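Local coordinates for protein xyloglucan-specific endo-beta-1,4-glucanase BoGH9A (Bacteroides ovatus, PDB 6DHT) that hydrolyses internal beta-1,4-glucosidic linkages in the backbone of xyloglucan, releasing xyloglucan oligosaccharides, at residues F115-A121 against S163-A169; V160-K164 against L226-D230; K239-F245 against P326-E332. The contacts are given in a common frame with arbitrary orientation. Where two conformers were deposited one is given. Numbering follows the deposited sequence.

Contact 1 (F115-A121 against S163-A169); sequences FYYQRTA and SKGWYDA
Leaving helix 105-117, the chain straightens and pairs antiparallel with 163-169, forming one non-hydrogen-bonded beta bridge, R119 with W166 (CA-CA 4.5 Å). Hydrogen bonds from Y167 N to Q118 O (2.8 Å) and from T120 N to G165 O (3.0 Å) flank it. W166, chi1 m, lays its indole against F115, whose ring edge meets the indole face at 60°, with the F115 and W166 six-membered ring centroids 4.8 Å apart; W166 NE1 bonds to E217. Q118 (m, m) turns NE2 to Y167 O (3.0 Å) and, weakly, to A169 O (3.3 Å), while its OE1 bonds to H498. T120, chi1 p, sets CG2 3.5 Å from the Y167 ring centroid, a CH-pi contact over the face; a water 2.6 Å from T120 OG1 reaches K164 N weakly (2.9 Å). Farther on, the A169 side chain lies about 3 Å from that of E548, the predicted proton donor, so the segment runs from this bridge to the predicted catalytic centre of the (alpha/alpha)6 barrel of family GH9.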
ATOM      1  N   PHE A 115      10.259   0.122  -2.450  1.00 11.01           N
ATOM      2  CA  PHE A 115      10.164  -0.910  -3.464  1.00 12.77           C
ATOM      3  C   PHE A 115      11.524  -1.167  -4.124  1.00 14.67           C
ATOM      4  O   PHE A 115      11.874  -2.321  -4.427  1.00 13.48           O
ATOM      5  CB  PHE A 115       9.115  -0.540  -4.510  1.00 12.50           C
ATOM      6  CG  PHE A 115       7.708  -0.620  -3.986  1.00 10.76           C
ATOM      7  CD1 PHE A 115       7.133   0.444  -3.307  1.00 12.05           C
ATOM      8  CD2 PHE A 115       6.962  -1.790  -4.159  1.00 12.43           C
ATOM      9  CE1 PHE A 115       5.841   0.331  -2.783  1.00 11.85           C
ATOM     10  CE2 PHE A 115       5.680  -1.886  -3.652  1.00 12.60           C
ATOM     11  CZ  PHE A 115       5.132  -0.829  -2.953  1.00 11.39           C
ATOM     12  N   TYR A 116      12.291  -0.098  -4.336  1.00 12.99           N
ATOM     13  CA  TYR A 116      13.646  -0.224  -4.853  1.00 13.63           C
ATOM     14  C   TYR A 116      14.499  -1.126  -3.944  1.00 14.93           C
ATOM     15  O   TYR A 116      15.179  -2.031  -4.415  1.00 15.53           O
ATOM     16  CB  TYR A 116      14.284   1.155  -5.073  1.00 15.82           C
ATOM     17  CG  TYR A 116      15.790   1.071  -5.225  1.00 15.96           C
ATOM     18  CD1 TYR A 116      16.376   0.715  -6.434  1.00 18.13           C
ATOM     19  CD2 TYR A 116      16.620   1.342  -4.150  1.00 16.79           C
ATOM     20  CE1 TYR A 116      17.753   0.619  -6.553  1.00 16.83           C
ATOM     21  CE2 TYR A 116      17.995   1.257  -4.269  1.00 19.82           C
ATOM     22  CZ  TYR A 116      18.552   0.903  -5.478  1.00 19.57           C
ATOM     23  OH  TYR A 116      19.924   0.805  -5.618  1.00 24.49           O
ATOM     24  N   TYR A 117      14.414  -0.914  -2.627  1.00 14.30           N
ATOM     25  CA  TYR A 117      15.150  -1.748  -1.698  1.00 13.68           C
ATOM     26  C   TYR A 117      14.700  -3.222  -1.753  1.00 13.85           C
ATOM     27  O   TYR A 117      15.488  -4.132  -1.468  1.00 14.49           O
ATOM     28  CB  TYR A 117      15.027  -1.207  -0.281  1.00 14.22           C
ATOM     29  CG  TYR A 117      15.782   0.079  -0.066  1.00 15.24           C
ATOM     30  CD1 TYR A 117      17.175   0.082   0.020  1.00 15.99           C
ATOM     31  CD2 TYR A 117      15.115   1.286   0.090  1.00 15.14           C
ATOM     32  CE1 TYR A 117      17.870   1.242   0.250  1.00 15.90           C
ATOM     33  CE2 TYR A 117      15.807   2.450   0.295  1.00 14.54           C
ATOM     34  CZ  TYR A 117      17.193   2.416   0.380  1.00 15.93           C
ATOM     35  OH  TYR A 117      17.862   3.605   0.611  1.00 17.93           O
ATOM     36  N   GLN A 118      13.448  -3.474  -2.115  1.00 13.67           N
ATOM     37  CA  GLN A 118      12.941  -4.837  -2.228  1.00 12.64           C
ATOM     38  C   GLN A 118      13.332  -5.564  -3.532  1.00 13.46           C
ATOM     39  O   GLN A 118      12.953  -6.730  -3.752  1.00 13.98           O
ATOM     40  CB  GLN A 118      11.417  -4.861  -2.112  1.00 12.60           C
ATOM     41  CG  GLN A 118      10.832  -4.412  -0.776  1.00 12.32           C
ATOM     42  CD  GLN A 118      11.090  -5.385   0.353  1.00 13.34           C
ATOM     43  OE1 GLN A 118      11.987  -5.176   1.170  1.00 14.54           O
ATOM     44  NE2 GLN A 118      10.271  -6.425   0.437  1.00 13.01           N
ATOM     45  N   ARG A 119      14.041  -4.884  -4.429  1.00 14.86           N
ATOM     46  CA  ARG A 119      14.299  -5.469  -5.742  1.00 14.22           C
ATOM     47  C   ARG A 119      15.251  -6.639  -5.654  1.00 16.23           C
ATOM     48  O   ARG A 119      16.239  -6.593  -4.928  1.00 17.36           O
ATOM     49  CB  ARG A 119      14.951  -4.452  -6.671  1.00 13.28           C
ATOM     50  CG  ARG A 119      14.007  -3.369  -7.202  1.00 14.13           C
ATOM     51  CD  ARG A 119      14.710  -2.569  -8.258  1.00 16.39           C
ATOM     52  NE  ARG A 119      13.975  -1.356  -8.621  1.00 15.25           N
ATOM     53  CZ  ARG A 119      14.417  -0.474  -9.510  1.00 18.27           C
ATOM     54  NH1 ARG A 119      15.569  -0.706 -10.132  1.00 17.62           N
ATOM     55  NH2 ARG A 119      13.709   0.621  -9.785  1.00 17.42           N
ATOM     56  N   THR A 120      14.937  -7.659  -6.446  1.00 16.47           N
ATOM     57  CA  THR A 120      15.777  -8.850  -6.612  1.00 15.34           C
ATOM     58  C   THR A 120      16.581  -8.740  -7.899  1.00 18.82           C
ATOM     59  O   THR A 120      16.299  -7.910  -8.757  1.00 19.75           O
ATOM     60  CB  THR A 120      14.921 -10.114  -6.717  1.00 17.19           C
ATOM     61  OG1 THR A 120      14.201 -10.148  -7.959  1.00 16.41           O
ATOM     62  CG2 THR A 120      13.970 -10.205  -5.524  1.00 15.69           C
ATOM     63  N   ALA A 121      17.576  -9.613  -8.034  1.00 20.41           N
ATOM     64  CA  ALA A 121      18.316  -9.786  -9.282  1.00 21.54           C
ATOM     65  C   ALA A 121      19.076  -8.555  -9.716  1.00 28.53           C
ATOM     66  O   ALA A 121      19.333  -8.371 -10.905  1.00 34.11           O
ATOM     67  CB  ALA A 121      17.382 -10.248 -10.408  1.00 21.48           C
ATOM     68  N   SER A 163      13.222 -13.809 -13.505  1.00 18.57           N
ATOM     69  CA  SER A 163      14.068 -12.880 -12.773  0.52 22.00           C
ATOM     70  C   SER A 163      13.412 -11.513 -12.622  1.00 18.28           C
ATOM     71  O   SER A 163      12.431 -11.208 -13.303  1.00 20.02           O
ATOM     72  CB  SER A 163      15.407 -12.725 -13.495  0.52 24.18           C
ATOM     73  OG  SER A 163      15.253 -12.010 -14.706  0.52 25.35           O
ATOM     74  N   LYS A 164      13.995 -10.708 -11.730  1.00 18.99           N
ATOM     75  CA  LYS A 164      13.516  -9.365 -11.372  1.00 18.33           C
ATOM     76  C   LYS A 164      12.302  -9.496 -10.468  1.00 16.80           C
ATOM     77  O   LYS A 164      12.040 -10.544  -9.893  1.00 16.92           O
ATOM     78  CB  LYS A 164      13.256  -8.488 -12.608  1.00 19.49           C
ATOM     79  CG  LYS A 164      14.501  -8.298 -13.469  1.00 20.41           C
ATOM     80  CD  LYS A 164      14.191  -7.590 -14.765  1.00 20.56           C
ATOM     81  CE  LYS A 164      13.864  -6.144 -14.537  1.00 20.98           C
ATOM     82  NZ  LYS A 164      13.733  -5.461 -15.844  1.00 21.53           N
ATOM     83  N   GLY A 165      11.555  -8.411 -10.324  1.00 17.29           N
ATOM     84  CA  GLY A 165      10.494  -8.390  -9.331  1.00 15.68           C
ATOM     85  C   GLY A 165      10.976  -8.100  -7.923  1.00 16.99           C
ATOM     86  O   GLY A 165      12.174  -8.132  -7.629  1.00 16.03           O
ATOM     87  N   TRP A 166      10.017  -7.810  -7.052  1.00 14.82           N
ATOM     88  CA  TRP A 166      10.318  -7.477  -5.668  1.00 13.40           C
ATOM     89  C   TRP A 166      10.188  -8.675  -4.719  1.00 12.72           C
ATOM     90  O   TRP A 166       9.308  -9.501  -4.894  1.00 13.76           O
ATOM     91  CB  TRP A 166       9.356  -6.412  -5.125  1.00 13.43           C
ATOM     92  CG  TRP A 166       9.218  -5.168  -5.953  1.00 12.56           C
ATOM     93  CD1 TRP A 166      10.207  -4.306  -6.315  1.00 12.46           C
ATOM     94  CD2 TRP A 166       7.997  -4.635  -6.480  1.00 11.88           C
ATOM     95  NE1 TRP A 166       9.676  -3.266  -7.051  1.00 12.60           N
ATOM     96  CE2 TRP A 166       8.321  -3.446  -7.164  1.00 10.66           C
ATOM     97  CE3 TRP A 166       6.667  -5.045  -6.432  1.00 12.45           C
ATOM     98  CZ2 TRP A 166       7.355  -2.665  -7.779  1.00 11.26           C
ATOM     99  CZ3 TRP A 166       5.708  -4.259  -7.041  1.00 12.98           C
ATOM    100  CH2 TRP A 166       6.057  -3.086  -7.697  1.00 12.87           C
ATOM    101  N   TYR A 167      10.991  -8.702  -3.668  1.00 12.88           N
ATOM    102  CA  TYR A 167      10.652  -9.500  -2.510  1.00 14.93           C
ATOM    103  C   TYR A 167       9.296  -9.018  -1.989  1.00 13.88           C
ATOM    104  O   TYR A 167       9.041  -7.813  -1.905  1.00 13.20           O
ATOM    105  CB  TYR A 167      11.678  -9.340  -1.410  1.00 15.18           C
ATOM    106  CG  TYR A 167      13.077  -9.786  -1.737  1.00 15.38           C
ATOM    107  CD1 TYR A 167      13.329 -11.049  -2.243  1.00 15.21           C
ATOM    108  CD2 TYR A 167      14.160  -8.934  -1.514  1.00 14.53           C
ATOM    109  CE1 TYR A 167      14.619 -11.448  -2.519  1.00 14.23           C
ATOM    110  CE2 TYR A 167      15.448  -9.326  -1.806  1.00 16.71           C
ATOM    111  CZ  TYR A 167      15.662 -10.589  -2.298  1.00 14.88           C
ATOM    112  OH  TYR A 167      16.945 -10.993  -2.601  1.00 18.50           O
ATOM    113  N   ASP A 168       8.420  -9.937  -1.609  1.00 12.94           N
ATOM    114  CA  ASP A 168       7.077  -9.569  -1.190  1.00 13.77           C
ATOM    115  C   ASP A 168       7.029  -8.731   0.080  1.00 13.55           C
ATOM    116  O   ASP A 168       6.178  -7.837   0.214  1.00 12.59           O
ATOM    117  CB  ASP A 168       6.248 -10.818  -0.944  1.00 15.07           C
ATOM    118  CG  ASP A 168       4.766 -10.544  -0.916  1.00 15.10           C
ATOM    119  OD1 ASP A 168       4.246  -9.933  -1.880  1.00 14.68           O
ATOM    120  OD2 ASP A 168       4.107 -10.972   0.043  1.00 14.83           O
ATOM    121  N   ALA A 169       7.865  -9.050   1.071  1.00 12.48           N
ATOM    122  CA  ALA A 169       7.578  -8.597   2.410  1.00 13.87           C
ATOM    123  C   ALA A 169       8.773  -8.862   3.305  1.00 14.10           C
ATOM    124  O   ALA A 169       9.911  -8.610   2.911  1.00 13.27           O
ATOM    125  CB  ALA A 169       6.333  -9.336   2.913  1.00 14.11           C
TER
HETATM  126  O   HOH W   1      14.818 -12.264  -9.410  1.00 16.89           O

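Contact 2 (V160-K164 against L226-D230); sequences VSSSK and LTMQD
Two irregular pieces of backbone meet here, 160-163 largely extended and 226-230 folded into a type I beta turn from L226 to Q229, whose closing bond, Q229 N to L226 O, is weak at 3.4 Å. The approach is nearest at S162 and T227, with their CA atoms 5.4 Å apart, and only 145 Å² is buried in all. Side-chain conformation decides the contact. S162 adopts chi1 t (-165°) and T227 chi1 p (75°), which brings the hydroxyls together: S162 OG donates to T227 OG1 at 2.7 Å. T227 OG1 in turn bonds to W224 O, one turn back along the chain, and W224 NE1 makes a weak bond to S162 OG. M228, with all three chi angles m, curls so that its SD lies 3.4 Å from S162 OG. S161 points its CB sideways and contributes through the backbone: S161 O lies 3.9 Å from T227 CB. A water sits 2.7 Å from S161 O and 2.9 Å from T227 O, linking the main chains, although it has more acceptors within reach than protons to give. This is structural packing away from the annotated sites, joining the loop after strand 159-160 to the turn that follows helix 213-226 in the GH9 domain. It does so through hydroxyls and solvent, so its cohesion is directional and polar, with little apolar surface involved.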
ATOM      1  N   VAL A 160      13.354 -22.868 -15.734  1.00 30.21           N
ATOM      2  CA  VAL A 160      12.977 -21.622 -16.382  1.00 29.53           C
ATOM      3  C   VAL A 160      13.663 -20.445 -15.711  1.00 22.05           C
ATOM      4  O   VAL A 160      14.120 -20.542 -14.568  1.00 24.24           O
ATOM      5  CB  VAL A 160      11.445 -21.394 -16.353  1.00 29.29           C
ATOM      6  CG1 VAL A 160      10.732 -22.500 -17.108  1.00 32.05           C
ATOM      7  CG2 VAL A 160      10.916 -21.310 -14.936  1.00 26.42           C
ATOM      8  N   SER A 161      13.730 -19.331 -16.424  1.00 23.71           N
ATOM      9  CA  SER A 161      14.229 -18.099 -15.832  1.00 25.98           C
ATOM     10  C   SER A 161      13.023 -17.215 -15.527  1.00 22.62           C
ATOM     11  O   SER A 161      12.124 -17.060 -16.352  1.00 24.22           O
ATOM     12  CB  SER A 161      15.193 -17.407 -16.780  1.00 22.41           C
ATOM     13  OG  SER A 161      15.690 -16.196 -16.241  1.00 30.40           O
ATOM     14  N   SER A 162      13.006 -16.669 -14.317  1.00 20.42           N
ATOM     15  CA  SER A 162      11.906 -15.807 -13.861  1.00 22.48           C
ATOM     16  C   SER A 162      12.485 -14.746 -12.911  1.00 18.97           C
ATOM     17  O   SER A 162      12.265 -14.784 -11.690  1.00 20.19           O
ATOM     18  CB  SER A 162      10.838 -16.649 -13.157  1.00 23.20           C
ATOM     19  OG  SER A 162       9.602 -15.949 -12.995  1.00 20.76           O
ATOM     20  N   SER A 163      13.222 -13.809 -13.505  1.00 18.57           N
ATOM     21  CA  SER A 163      14.068 -12.880 -12.773  0.52 22.00           C
ATOM     22  C   SER A 163      13.412 -11.513 -12.622  1.00 18.28           C
ATOM     23  O   SER A 163      12.431 -11.208 -13.303  1.00 20.02           O
ATOM     24  CB  SER A 163      15.407 -12.725 -13.495  0.52 24.18           C
ATOM     25  OG  SER A 163      15.253 -12.010 -14.706  0.52 25.35           O
ATOM     26  N   LYS A 164      13.995 -10.708 -11.730  1.00 18.99           N
ATOM     27  CA  LYS A 164      13.516  -9.365 -11.372  1.00 18.33           C
ATOM     28  C   LYS A 164      12.302  -9.496 -10.468  1.00 16.80           C
ATOM     29  O   LYS A 164      12.040 -10.544  -9.893  1.00 16.92           O
ATOM     30  CB  LYS A 164      13.256  -8.488 -12.608  1.00 19.49           C
ATOM     31  CG  LYS A 164      14.501  -8.298 -13.469  1.00 20.41           C
ATOM     32  CD  LYS A 164      14.191  -7.590 -14.765  1.00 20.56           C
ATOM     33  CE  LYS A 164      13.864  -6.144 -14.537  1.00 20.98           C
ATOM     34  NZ  LYS A 164      13.733  -5.461 -15.844  1.00 21.53           N
ATOM     35  N   LEU A 226       5.590 -10.891 -16.367  1.00 17.83           N
ATOM     36  CA  LEU A 226       5.495 -11.459 -17.718  1.00 17.45           C
ATOM     37  C   LEU A 226       6.077 -12.875 -17.790  1.00 20.96           C
ATOM     38  O   LEU A 226       5.536 -13.731 -18.500  1.00 21.95           O
ATOM     39  CB  LEU A 226       6.188 -10.544 -18.724  1.00 18.72           C
ATOM     40  CG  LEU A 226       5.494  -9.207 -18.976  1.00 19.43           C
ATOM     41  CD1 LEU A 226       6.381  -8.362 -19.847  1.00 19.56           C
ATOM     42  CD2 LEU A 226       4.156  -9.376 -19.671  1.00 20.96           C
ATOM     43  N   THR A 227       7.155 -13.121 -17.049  1.00 18.44           N
ATOM     44  CA  THR A 227       7.826 -14.431 -17.061  1.00 19.62           C
ATOM     45  C   THR A 227       7.060 -15.518 -16.304  1.00 23.16           C
ATOM     46  O   THR A 227       7.419 -16.700 -16.365  1.00 21.54           O
ATOM     47  CB  THR A 227       9.262 -14.361 -16.487  1.00 20.35           C
ATOM     48  OG1 THR A 227       9.234 -14.250 -15.053  1.00 18.99           O
ATOM     49  CG2 THR A 227      10.044 -13.210 -17.100  1.00 20.92           C
ATOM     50  N   MET A 228       6.011 -15.144 -15.588  1.00 18.39           N
ATOM     51  CA  MET A 228       5.210 -16.076 -14.817  1.00 17.56           C
ATOM     52  C   MET A 228       4.008 -16.613 -15.585  1.00 16.62           C
ATOM     53  O   MET A 228       3.195 -17.348 -15.003  1.00 18.72           O
ATOM     54  CB  MET A 228       4.771 -15.419 -13.508  1.00 20.73           C
ATOM     55  CG  MET A 228       5.926 -15.175 -12.573  1.00 17.25           C
ATOM     56  SD  MET A 228       6.508 -16.647 -11.746  1.00 18.93           S
ATOM     57  CE  MET A 228       5.219 -16.830 -10.576  1.00 19.64           C
ATOM     58  N   GLN A 229       3.896 -16.211 -16.853  1.00 20.21           N
ATOM     59  CA  GLN A 229       2.848 -16.682 -17.747  1.00 20.58           C
ATOM     60  C   GLN A 229       3.373 -17.813 -18.638  1.00 21.86           C
ATOM     61  O   GLN A 229       4.388 -17.644 -19.298  1.00 22.16           O
ATOM     62  CB  GLN A 229       2.351 -15.534 -18.624  1.00 21.98           C
ATOM     63  CG  GLN A 229       1.175 -15.934 -19.502  1.00 20.95           C
ATOM     64  CD  GLN A 229       0.509 -14.760 -20.171  1.00 15.51           C
ATOM     65  OE1 GLN A 229       1.167 -13.908 -20.748  1.00 19.05           O
ATOM     66  NE2 GLN A 229      -0.807 -14.753 -20.144  1.00 20.80           N
ATOM     67  N   ASP A 230       2.661 -18.935 -18.636  1.00 25.14           N
ATOM     68  CA  ASP A 230       2.989 -20.078 -19.499  1.00 22.70           C
ATOM     69  C   ASP A 230       2.722 -19.639 -20.938  1.00 25.41           C
ATOM     70  O   ASP A 230       1.601 -19.250 -21.250  1.00 26.21           O
ATOM     71  CB  ASP A 230       2.108 -21.257 -19.101  1.00 24.91           C
ATOM     72  CG  ASP A 230       2.381 -22.518 -19.927  1.00 27.66           C
ATOM     73  OD1 ASP A 230       2.888 -22.411 -21.062  1.00 31.51           O
ATOM     74  OD2 ASP A 230       2.065 -23.618 -19.418  1.00 37.07           O
TER
HETATM   75  O   HOH W   2       9.815 -18.193 -17.018  1.00 28.72           O

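Contact 3 (K239-F245 against P326-E332); sequences KLTTPFF and PAIATGE
In the GH9 catalytic domain, an (alpha/alpha)6 barrel, strand 239-241 belongs to a five-stranded mixed sheet, and beyond it the chain hooks round the irregular 326-332: K239 lies across from G331, but P243, F244 and F245 then run alongside I328, A329 and T330 in the same direction. P326, preceded by a cis peptide bond, packs its CG 4.0 Å from P243 CG. A327 O meets P243 CB at 3.4 Å and takes a bond from a water at 2.4 Å that also reaches P243 O weakly (3.2 Å). I328 (CA to P243 CA 4.4 Å) sets its CG2 3.9 Å from T241 CG2. A329 N donates to P243 O at 2.8 Å, and A329 CB touches F244 CD1 at 4.2 Å. T330 has the most surface covered: its CA stands over one face of the F245 ring, 3.9 Å from the centroid in a CH-pi contact; this ring lies beside D171, the predicted nucleophile. With chi1 p, T330 OG1 donates to T241 OG1 (2.6 Å), which passes its own proton to T242 O (2.7 Å). G331 backs onto the F245 ring, its N 3.6 Å from F245 CZ. E332 turns away, its carboxylate bonding to Q317 N. K239, chi1 p and then extended, spans the gap and also bonds to Q317 OE1; its NZ donates to T330 OG1 at 2.8 Å and to G331 O at 2.7 Å.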
ATOM      1  N   LYS A 239       2.919 -18.168  -7.557  1.00 20.50           N
ATOM      2  CA  LYS A 239       4.057 -17.519  -6.915  1.00 17.76           C
ATOM      3  C   LYS A 239       5.366 -18.213  -7.299  1.00 21.10           C
ATOM      4  O   LYS A 239       5.364 -19.332  -7.859  1.00 20.24           O
ATOM      5  CB  LYS A 239       3.878 -17.502  -5.405  1.00 16.66           C
ATOM      6  CG  LYS A 239       3.717 -18.907  -4.798  1.00 18.87           C
ATOM      7  CD  LYS A 239       3.607 -18.847  -3.286  1.00 21.29           C
ATOM      8  CE  LYS A 239       3.238 -20.204  -2.686  1.00 21.78           C
ATOM      9  NZ  LYS A 239       3.219 -20.198  -1.208  1.00 21.91           N
ATOM     10  N   LEU A 240       6.473 -17.532  -7.016  1.00 19.18           N
ATOM     11  CA  LEU A 240       7.815 -18.063  -7.161  1.00 18.57           C
ATOM     12  C   LEU A 240       8.374 -18.116  -5.757  1.00 19.78           C
ATOM     13  O   LEU A 240       8.433 -17.102  -5.062  1.00 18.08           O
ATOM     14  CB  LEU A 240       8.640 -17.188  -8.093  1.00 18.82           C
ATOM     15  CG  LEU A 240      10.025 -17.698  -8.518  1.00 20.41           C
ATOM     16  CD1 LEU A 240      10.517 -16.942  -9.727  1.00 21.56           C
ATOM     17  CD2 LEU A 240      11.025 -17.539  -7.386  1.00 19.80           C
ATOM     18  N   THR A 241       8.742 -19.316  -5.300  1.00 21.13           N
ATOM     19  CA  THR A 241       8.979 -19.529  -3.883  1.00 18.14           C
ATOM     20  C   THR A 241       9.982 -20.651  -3.616  1.00 21.76           C
ATOM     21  O   THR A 241      10.227 -21.514  -4.465  1.00 19.86           O
ATOM     22  CB  THR A 241       7.633 -19.873  -3.170  1.00 19.80           C
ATOM     23  OG1 THR A 241       7.796 -19.959  -1.759  1.00 22.88           O
ATOM     24  CG2 THR A 241       7.024 -21.177  -3.734  1.00 21.80           C
ATOM     25  N   THR A 242      10.564 -20.603  -2.430  1.00 18.04           N
ATOM     26  CA  THR A 242      11.277 -21.754  -1.878  1.00 17.41           C
ATOM     27  C   THR A 242      10.232 -22.612  -1.194  1.00 21.40           C
ATOM     28  O   THR A 242       9.121 -22.173  -0.937  1.00 23.57           O
ATOM     29  CB  THR A 242      12.316 -21.283  -0.873  1.00 18.21           C
ATOM     30  OG1 THR A 242      11.714 -20.369   0.040  1.00 19.13           O
ATOM     31  CG2 THR A 242      13.471 -20.608  -1.562  1.00 18.48           C
ATOM     32  N   PRO A 243      10.571 -23.873  -0.872  1.00 20.68           N
ATOM     33  CA  PRO A 243       9.559 -24.672  -0.170  1.00 22.03           C
ATOM     34  C   PRO A 243       9.246 -24.175   1.240  1.00 19.03           C
ATOM     35  O   PRO A 243       8.092 -24.228   1.689  1.00 23.28           O
ATOM     36  CB  PRO A 243      10.214 -26.064  -0.111  1.00 22.07           C
ATOM     37  CG  PRO A 243      11.078 -26.090  -1.312  1.00 22.13           C
ATOM     38  CD  PRO A 243      11.655 -24.700  -1.415  1.00 26.36           C
ATOM     39  N   PHE A 244      10.276 -23.727   1.957  1.00 19.69           N
ATOM     40  CA  PHE A 244      10.122 -23.155   3.285  1.00 20.63           C
ATOM     41  C   PHE A 244      10.615 -21.705   3.306  1.00 20.00           C
ATOM     42  O   PHE A 244      11.494 -21.327   2.545  1.00 19.79           O
ATOM     43  CB  PHE A 244      10.958 -23.927   4.332  1.00 26.14           C
ATOM     44  CG  PHE A 244      10.484 -25.329   4.604  1.00 32.17           C
ATOM     45  CD1 PHE A 244       9.407 -25.560   5.446  1.00 33.31           C
ATOM     46  CD2 PHE A 244      11.139 -26.411   4.042  1.00 37.54           C
ATOM     47  CE1 PHE A 244       8.968 -26.852   5.700  1.00 42.16           C
ATOM     48  CE2 PHE A 244      10.712 -27.709   4.298  1.00 33.49           C
ATOM     49  CZ  PHE A 244       9.624 -27.923   5.127  1.00 35.67           C
ATOM     50  N   PHE A 245      10.091 -20.931   4.232  1.00 19.02           N
ATOM     51  CA  PHE A 245      10.687 -19.635   4.516  1.00 17.70           C
ATOM     52  C   PHE A 245      12.120 -19.840   4.956  1.00 22.15           C
ATOM     53  O   PHE A 245      12.401 -20.761   5.729  1.00 19.76           O
ATOM     54  CB  PHE A 245       9.929 -18.906   5.623  1.00 18.43           C
ATOM     55  CG  PHE A 245       8.576 -18.428   5.224  1.00 16.77           C
ATOM     56  CD1 PHE A 245       8.417 -17.545   4.155  1.00 16.65           C
ATOM     57  CD2 PHE A 245       7.463 -18.780   5.964  1.00 21.14           C
ATOM     58  CE1 PHE A 245       7.155 -17.076   3.804  1.00 18.76           C
ATOM     59  CE2 PHE A 245       6.205 -18.312   5.638  1.00 19.22           C
ATOM     60  CZ  PHE A 245       6.054 -17.430   4.552  1.00 18.42           C
ATOM     61  N   PRO A 326       8.142 -31.026  -3.552  1.00 29.15           N
ATOM     62  CA  PRO A 326       8.167 -30.786  -2.111  1.00 32.12           C
ATOM     63  C   PRO A 326       6.993 -29.939  -1.655  1.00 28.94           C
ATOM     64  O   PRO A 326       6.437 -29.168  -2.450  1.00 29.46           O
ATOM     65  CB  PRO A 326       9.482 -30.024  -1.906  1.00 28.23           C
ATOM     66  CG  PRO A 326       9.720 -29.351  -3.192  1.00 31.53           C
ATOM     67  CD  PRO A 326       9.211 -30.293  -4.246  1.00 28.36           C
ATOM     68  N   ALA A 327       6.612 -30.089  -0.398  1.00 29.60           N
ATOM     69  CA  ALA A 327       5.533 -29.299   0.158  1.00 30.29           C
ATOM     70  C   ALA A 327       5.967 -27.836   0.156  1.00 30.03           C
ATOM     71  O   ALA A 327       7.144 -27.531   0.338  1.00 29.62           O
ATOM     72  CB  ALA A 327       5.217 -29.755   1.556  1.00 33.79           C
ATOM     73  N   ILE A 328       5.008 -26.946  -0.077  1.00 29.63           N
ATOM     74  CA  ILE A 328       5.247 -25.505  -0.091  1.00 27.97           C
ATOM     75  C   ILE A 328       4.602 -24.905   1.145  1.00 20.26           C
ATOM     76  O   ILE A 328       3.433 -25.167   1.408  1.00 25.74           O
ATOM     77  CB  ILE A 328       4.609 -24.880  -1.339  1.00 28.38           C
ATOM     78  CG1 ILE A 328       5.092 -25.579  -2.614  1.00 24.11           C
ATOM     79  CG2 ILE A 328       4.883 -23.369  -1.378  1.00 23.43           C
ATOM     80  CD1 ILE A 328       6.569 -25.450  -2.889  1.00 24.73           C
ATOM     81  N   ALA A 329       5.341 -24.103   1.922  1.00 22.11           N
ATOM     82  CA  ALA A 329       4.826 -23.574   3.185  1.00 19.95           C
ATOM     83  C   ALA A 329       4.950 -22.059   3.348  1.00 18.61           C
ATOM     84  O   ALA A 329       4.832 -21.536   4.450  1.00 21.37           O
ATOM     85  CB  ALA A 329       5.533 -24.262   4.350  1.00 26.29           C
ATOM     86  N   THR A 330       5.169 -21.380   2.228  1.00 20.69           N
ATOM     87  CA  THR A 330       5.313 -19.924   2.221  1.00 21.02           C
ATOM     88  C   THR A 330       3.933 -19.296   2.001  1.00 21.63           C
ATOM     89  O   THR A 330       2.942 -19.992   2.027  1.00 20.69           O
ATOM     90  CB  THR A 330       6.271 -19.507   1.132  1.00 17.78           C
ATOM     91  OG1 THR A 330       5.773 -19.979  -0.110  1.00 19.73           O
ATOM     92  CG2 THR A 330       7.654 -20.107   1.378  1.00 20.39           C
ATOM     93  N   GLY A 331       3.856 -17.977   1.774  1.00 19.13           N
ATOM     94  CA  GLY A 331       2.571 -17.288   1.818  1.00 24.49           C
ATOM     95  C   GLY A 331       1.525 -17.852   0.864  1.00 17.87           C
ATOM     96  O   GLY A 331       1.802 -18.058  -0.306  1.00 18.73           O
ATOM     97  N   GLU A 332       0.314 -18.092   1.367  1.00 19.15           N
ATOM     98  CA  GLU A 332      -0.691 -18.744   0.548  1.00 21.44           C
ATOM     99  C   GLU A 332      -1.347 -17.789  -0.443  1.00 18.54           C
ATOM    100  O   GLU A 332      -1.465 -18.119  -1.620  1.00 19.32           O
ATOM    101  CB  GLU A 332      -1.772 -19.408   1.388  1.00 23.91           C
ATOM    102  CG  GLU A 332      -2.717 -20.229   0.533  1.00 27.85           C
ATOM    103  CD  GLU A 332      -3.749 -20.989   1.344  1.00 41.01           C
ATOM    104  OE1 GLU A 332      -4.229 -20.432   2.360  1.00 33.31           O
ATOM    105  OE2 GLU A 332      -4.076 -22.140   0.949  1.00 32.73           O
TER
HETATM  106  O   HOH W   3       8.202 -27.272   2.500  1.00 41.22           O

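The three contacts lie on one side of the chain's centre. Contacts 1 and 2 have centres 14 Å apart and share S163 and K164, so the loop between strands 159-160 and 174-175 serves both. Contact 3, with its centre 17 Å from each of the others, touches contact 2, S162 O lying 3.4 Å from L240 CD1 and M228 CE 3.6 Å from K239 C; from contact 1 it is separated by about 6 Å between nearest atoms. Contacts 1 and 3 converge on the predicted catalytic residues: the side chains of A169 and F245 each come within about 4 Å of that of D171, the predicted nucleophile. Contact 2 lies away from that site.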